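Local coordinates for protein pyruvate formate-lyase 2 (Archaeoglobus fulgidus, PDB 2F3O) that is of unknown function but belongs to the glycyl radical enzymes of the pyruvate formate-lyase family and probably acts as a lyase, at residues R573-G578 with R649-P654; I444-A449 with V543-V548. All coordinates share one frame; numbering follows the deposited sequence.

Interaction 1 of 2, residues R573-G578 with R649-P654; sequences RKNFVG and RKSGEP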
loop_
_atom_site.group_PDB
_atom_site.type_symbol
_atom_site.label_atom_id
_atom_site.label_comp_id
_atom_site.label_asym_id
_atom_site.label_seq_id
_atom_site.Cartn_x
_atom_site.Cartn_y
_atom_site.Cartn_z
ATOM N N ARG A 573 -37.367 -22.135 -32.526
ATOM C CA ARG A 573 -36.479 -23.237 -32.901
ATOM C C ARG A 573 -36.769 -23.670 -34.325
ATOM O O ARG A 573 -35.871 -24.052 -35.083
ATOM C CB ARG A 573 -36.670 -24.428 -31.959
ATOM C CG ARG A 573 -35.590 -25.507 -32.080
ATOM C CD ARG A 573 -35.966 -26.718 -31.257
ATOM N NE ARG A 573 -36.617 -26.296 -30.021
ATOM C CZ ARG A 573 -35.995 -26.184 -28.850
ATOM N NH1 ARG A 573 -34.701 -26.478 -28.754
ATOM N NH2 ARG A 573 -36.666 -25.780 -27.776
ATOM N N LYS A 574 -38.047 -23.573 -34.676
ATOM C CA LYS A 574 -38.559 -24.055 -35.946
ATOM C C LYS A 574 -38.647 -22.917 -36.983
ATOM O O LYS A 574 -39.159 -23.133 -38.082
ATOM C CB LYS A 574 -39.928 -24.730 -35.724
ATOM C CG LYS A 574 -40.081 -26.113 -36.344
ATOM C CD LYS A 574 -39.367 -27.193 -35.533
ATOM C CE LYS A 574 -39.130 -28.439 -36.394
ATOM N NZ LYS A 574 -38.572 -28.087 -37.751
ATOM N N ASN A 575 -38.152 -21.729 -36.618
ATOM C CA ASN A 575 -38.065 -20.559 -37.508
ATOM C C ASN A 575 -39.437 -20.140 -38.053
ATOM O O ASN A 575 -39.571 -19.786 -39.230
ATOM C CB ASN A 575 -37.039 -20.807 -38.640
ATOM C CG ASN A 575 -36.451 -19.518 -39.228
ATOM O OD1 ASN A 575 -36.489 -18.447 -38.616
ATOM N ND2 ASN A 575 -35.902 -19.630 -40.432
ATOM N N PHE A 576 -40.454 -20.234 -37.191
ATOM C CA PHE A 576 -41.865 -19.934 -37.514
ATOM C C PHE A 576 -42.505 -20.741 -38.659
ATOM O O PHE A 576 -43.556 -20.359 -39.197
ATOM C CB PHE A 576 -42.066 -18.438 -37.748
ATOM C CG PHE A 576 -41.578 -17.590 -36.633
ATOM C CD1 PHE A 576 -40.561 -16.676 -36.840
ATOM C CD2 PHE A 576 -42.116 -17.721 -35.368
ATOM C CE1 PHE A 576 -40.101 -15.883 -35.804
ATOM C CE2 PHE A 576 -41.661 -16.939 -34.333
ATOM C CZ PHE A 576 -40.652 -16.015 -34.554
ATOM N N VAL A 577 -41.861 -21.839 -39.038
ATOM C CA VAL A 577 -42.402 -22.740 -40.036
ATOM C C VAL A 577 -43.319 -23.702 -39.270
ATOM O O VAL A 577 -42.879 -24.469 -38.404
ATOM C CB VAL A 577 -41.266 -23.442 -40.843
ATOM C CG1 VAL A 577 -41.805 -24.545 -41.737
ATOM C CG2 VAL A 577 -40.499 -22.412 -41.678
ATOM N N GLY A 578 -44.615 -23.604 -39.551
ATOM C CA GLY A 578 -45.620 -24.363 -38.821
ATOM C C GLY A 578 -46.212 -23.547 -37.691
ATOM O O GLY A 578 -47.049 -24.042 -36.941
ATOM N N ARG A 649 -38.177 -11.662 -35.524
ATOM C CA ARG A 649 -36.985 -11.583 -36.339
ATOM C C ARG A 649 -36.691 -12.998 -36.804
ATOM O O ARG A 649 -36.764 -13.937 -36.021
ATOM C CB ARG A 649 -35.829 -11.039 -35.503
ATOM C CG ARG A 649 -34.704 -10.342 -36.279
ATOM C CD ARG A 649 -33.402 -10.258 -35.454
ATOM N NE ARG A 649 -32.382 -11.204 -35.897
ATOM C CZ ARG A 649 -32.301 -12.480 -35.518
ATOM N NH1 ARG A 649 -33.183 -12.996 -34.679
ATOM N NH2 ARG A 649 -31.330 -13.256 -35.983
ATOM N N LYS A 650 -36.423 -13.163 -38.094
ATOM C CA LYS A 650 -36.172 -14.497 -38.644
ATOM C C LYS A 650 -34.717 -14.893 -38.380
ATOM O O LYS A 650 -33.838 -14.030 -38.352
ATOM C CB LYS A 650 -36.478 -14.541 -40.161
ATOM C CG LYS A 650 -37.970 -14.411 -40.560
ATOM C CD LYS A 650 -38.765 -15.715 -40.315
ATOM C CE LYS A 650 -38.590 -16.752 -41.453
ATOM N NZ LYS A 650 -39.739 -16.883 -42.413
ATOM N N SER A 651 -34.474 -16.190 -38.187
ATOM C CA SER A 651 -33.120 -16.723 -38.000
ATOM C C SER A 651 -32.153 -16.332 -39.121
ATOM O O SER A 651 -32.362 -16.694 -40.279
ATOM C CB SER A 651 -33.155 -18.244 -37.885
ATOM O OG SER A 651 -32.004 -18.812 -38.485
ATOM N N GLY A 652 -31.112 -15.579 -38.768
ATOM C CA GLY A 652 -30.064 -15.213 -39.712
ATOM C C GLY A 652 -30.056 -13.729 -39.968
ATOM O O GLY A 652 -29.054 -13.172 -40.408
ATOM N N GLU A 653 -31.187 -13.092 -39.682
ATOM C CA GLU A 653 -31.381 -11.675 -39.981
ATOM C C GLU A 653 -30.570 -10.817 -39.015
ATOM O O GLU A 653 -30.324 -11.246 -37.890
ATOM C CB GLU A 653 -32.881 -11.309 -39.928
ATOM C CG GLU A 653 -33.660 -11.457 -41.262
ATOM C CD GLU A 653 -35.187 -11.168 -41.119
ATOM O OE1 GLU A 653 -35.956 -11.612 -42.012
ATOM O OE2 GLU A 653 -35.625 -10.510 -40.129
ATOM N N PRO A 654 -30.117 -9.624 -39.467
ATOM C CA PRO A 654 -29.413 -8.623 -38.664
ATOM C C PRO A 654 -30.085 -8.243 -37.349
ATOM O O PRO A 654 -31.309 -8.260 -37.242
ATOM C CB PRO A 654 -29.413 -7.402 -39.575
ATOM C CG PRO A 654 -29.358 -7.960 -40.907
ATOM C CD PRO A 654 -30.220 -9.179 -40.869
#
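Asn575 meets Ser651 and Lys650 where two loop turns face each other. Asn575 stands in a Schellman motif that ends helix 565-573, and with Phe576 it forms the middle of a type I' turn from Lys574 to Val577; the other side is a type II turn from Lys650 to Glu653. From its CB, which heads for the second loop, the Asn575 side chain runs with CG anti to the backbone N (chi1 -156°), and CG lies 3.8 Å from Ser651 CB. At the tip, Asn575 OD1 takes the hydrogen bond from Ser651 N at 3.1 Å, fairly straight at the hydrogen (161°). The C=O...N angle is 134°, with the donor tilted from the carbonyl plane. The other branch, Asn575 ND2, lies 4.1 Å from Lys650 CE, and the two side chains cross at about a right angle. Lys650, bent at chi2 and chi3, also brings that CE to 3.9 Å from the backbone O of Asn575. Next along the turn, Phe576 presents a ring edge: CD1 is 4.0 Å from Lys650 CD, and CE1 is 3.9 Å from Arg649 O, both partners near the ring plane. The same ring stacks with His583 of helix 580-588, and Ser651 OG bonds to Gln461 NE2. Arg649 holds the second loop's own shape, its guanidinium gripping a single backbone oxygen side-on through two nitrogens: NE sits 2.9 Å from Glu653 O but above that carbonyl's plane, whereas NH2 reaches the same oxygen along a lone pair.

Interaction 2 of 2, residues I444-A449 with V543-V548; sequences INVAKA and VGIADV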
loop_
_atom_site.group_PDB
_atom_site.type_symbol
_atom_site.label_atom_id
_atom_site.label_comp_id
_atom_site.label_asym_id
_atom_site.label_seq_id
_atom_site.Cartn_x
_atom_site.Cartn_y
_atom_site.Cartn_z
ATOM N N ILE A 444 -20.770 -7.702 -27.340
ATOM C CA ILE A 444 -21.530 -8.850 -26.845
ATOM C C ILE A 444 -22.917 -8.967 -27.465
ATOM O O ILE A 444 -23.698 -8.011 -27.470
ATOM C CB ILE A 444 -21.682 -8.774 -25.327
ATOM C CG1 ILE A 444 -20.323 -8.947 -24.664
ATOM C CG2 ILE A 444 -22.661 -9.815 -24.817
ATOM C CD1 ILE A 444 -20.310 -8.474 -23.250
ATOM N N ASN A 445 -23.210 -10.149 -27.996
ATOM C CA ASN A 445 -24.526 -10.461 -28.530
ATOM C C ASN A 445 -25.476 -10.758 -27.401
ATOM O O ASN A 445 -25.533 -11.895 -26.937
ATOM C CB ASN A 445 -24.427 -11.699 -29.421
ATOM C CG ASN A 445 -25.704 -12.002 -30.154
ATOM O OD1 ASN A 445 -26.669 -11.223 -30.099
ATOM N ND2 ASN A 445 -25.726 -13.140 -30.854
ATOM N N VAL A 446 -26.248 -9.762 -26.976
ATOM C CA VAL A 446 -27.157 -9.975 -25.859
ATOM C C VAL A 446 -28.428 -10.709 -26.301
ATOM O O VAL A 446 -29.174 -11.218 -25.468
ATOM C CB VAL A 446 -27.487 -8.676 -25.106
ATOM C CG1 VAL A 446 -26.271 -7.806 -25.050
ATOM C CG2 VAL A 446 -28.647 -7.929 -25.760
ATOM N N ALA A 447 -28.652 -10.788 -27.612
ATOM C CA ALA A 447 -29.727 -11.619 -28.128
ATOM C C ALA A 447 -29.445 -13.081 -27.817
ATOM O O ALA A 447 -30.343 -13.830 -27.419
ATOM C CB ALA A 447 -29.937 -11.401 -29.604
ATOM N N LYS A 448 -28.185 -13.467 -27.926
ATOM C CA LYS A 448 -27.792 -14.799 -27.554
ATOM C C LYS A 448 -28.101 -15.092 -26.084
ATOM O O LYS A 448 -28.317 -16.240 -25.729
ATOM C CB LYS A 448 -26.314 -15.016 -27.879
ATOM C CG LYS A 448 -25.888 -16.473 -27.963
ATOM C CD LYS A 448 -26.732 -17.271 -28.934
ATOM C CE LYS A 448 -26.356 -16.944 -30.362
ATOM N NZ LYS A 448 -27.211 -17.635 -31.350
ATOM N N ALA A 449 -28.164 -14.064 -25.239
ATOM C CA ALA A 449 -28.474 -14.276 -23.824
ATOM C C ALA A 449 -29.906 -14.737 -23.670
ATOM O O ALA A 449 -30.180 -15.675 -22.935
ATOM C CB ALA A 449 -28.228 -13.023 -23.010
ATOM N N VAL A 543 -24.735 -5.550 -28.048
ATOM C CA VAL A 543 -25.456 -5.515 -29.298
ATOM C C VAL A 543 -26.721 -6.385 -29.260
ATOM O O VAL A 543 -26.720 -7.520 -28.739
ATOM C CB VAL A 543 -24.537 -5.715 -30.549
ATOM C CG1 VAL A 543 -23.094 -5.971 -30.153
ATOM C CG2 VAL A 543 -25.067 -6.782 -31.478
ATOM N N GLY A 544 -27.816 -5.797 -29.749
ATOM C CA GLY A 544 -29.111 -6.473 -29.839
ATOM C C GLY A 544 -30.035 -6.125 -28.689
ATOM O O GLY A 544 -30.832 -6.954 -28.241
ATOM N N ILE A 545 -29.935 -4.898 -28.199
ATOM C CA ILE A 545 -30.672 -4.553 -26.999
ATOM C C ILE A 545 -32.128 -4.352 -27.308
ATOM O O ILE A 545 -32.979 -4.609 -26.461
ATOM C CB ILE A 545 -30.083 -3.351 -26.228
ATOM C CG1 ILE A 545 -30.041 -2.084 -27.075
ATOM C CG2 ILE A 545 -28.709 -3.678 -25.783
ATOM C CD1 ILE A 545 -30.026 -0.828 -26.233
ATOM N N ALA A 546 -32.418 -3.935 -28.537
ATOM C CA ALA A 546 -33.805 -3.809 -28.942
ATOM C C ALA A 546 -34.400 -5.154 -29.352
ATOM O O ALA A 546 -35.576 -5.370 -29.157
ATOM C CB ALA A 546 -33.980 -2.782 -30.021
ATOM N N ASP A 547 -33.590 -6.063 -29.880
ATOM C CA ASP A 547 -34.093 -7.394 -30.223
ATOM C C ASP A 547 -34.587 -8.183 -29.033
ATOM O O ASP A 547 -35.574 -8.889 -29.144
ATOM C CB ASP A 547 -33.060 -8.201 -30.985
ATOM C CG ASP A 547 -32.971 -7.778 -32.412
ATOM O OD1 ASP A 547 -33.976 -7.919 -33.144
ATOM O OD2 ASP A 547 -31.915 -7.253 -32.788
ATOM N N VAL A 548 -33.910 -8.057 -27.894
ATOM C CA VAL A 548 -34.372 -8.721 -26.669
ATOM C C VAL A 548 -35.475 -7.914 -26.013
ATOM O O VAL A 548 -36.385 -8.495 -25.457
ATOM C CB VAL A 548 -33.232 -9.012 -25.668
ATOM C CG1 VAL A 548 -32.209 -9.879 -26.306
ATOM C CG2 VAL A 548 -32.562 -7.759 -25.278
#
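Val543 N donates to Ile444 O at 2.7 Å, nearly straight at 168°, and Val446 N returns a bond to Val543 O at 2.9 Å. The pair straddles Asn445, the parallel-bridge partner of Val543, and joins the ends of strands 435-445 and 535-543, a parallel pair belonging to the alpha/beta barrel known from glycyl radical enzymes; each strand turns into a helix here. Asn445 OD1 caps the first helix through weak bonds from Ala447 N and Lys448 N, while ND2 donates to Ser143 O and Thr642 OG1. Gly544 is the N-cap of the second helix; its positive phi (98°) would bring a CB up against the carbonyl O of Val543, which glycine avoids. Packing spreads from Val446, whose CG2, between backbone N and carbonyl carbon, touches Gly544 O and lies 3.9 Å from Val548 CG2 and 4.3 Å from Ile545 CG2. An alanine here would probably open a gap between the two helix starts, leaving Val548 CG2 and Ile545 CG2 without their methyl neighbour. Helix 597-615 adds to this packing, with Val606 against Val548 and Leu607 against Ile545. Val548 CG1 rests 3.5 Å from Ala447 CA.

Overall arrangement
Interaction 2 is core and interaction 1 lies nearer the surface: their centres are about 20 and 32 Å from the centre of the chain, and about 16 Å from each other. Different elements are joined: interaction 2 ties two adjacent strands and the helices they lead into, by backbone pairing and buried aliphatic packing, whereas interaction 1 matches two partly buried loop turns through a side-chain carbonyl and a ring edge. They nevertheless touch, with Arg649 CD of 649-654 packed 3.3 Å from Asp547 OD1 of 543-548. Thr642 also serves both, since its OG1 receives Asn445 ND2 while its O accepts from Arg649 NH2.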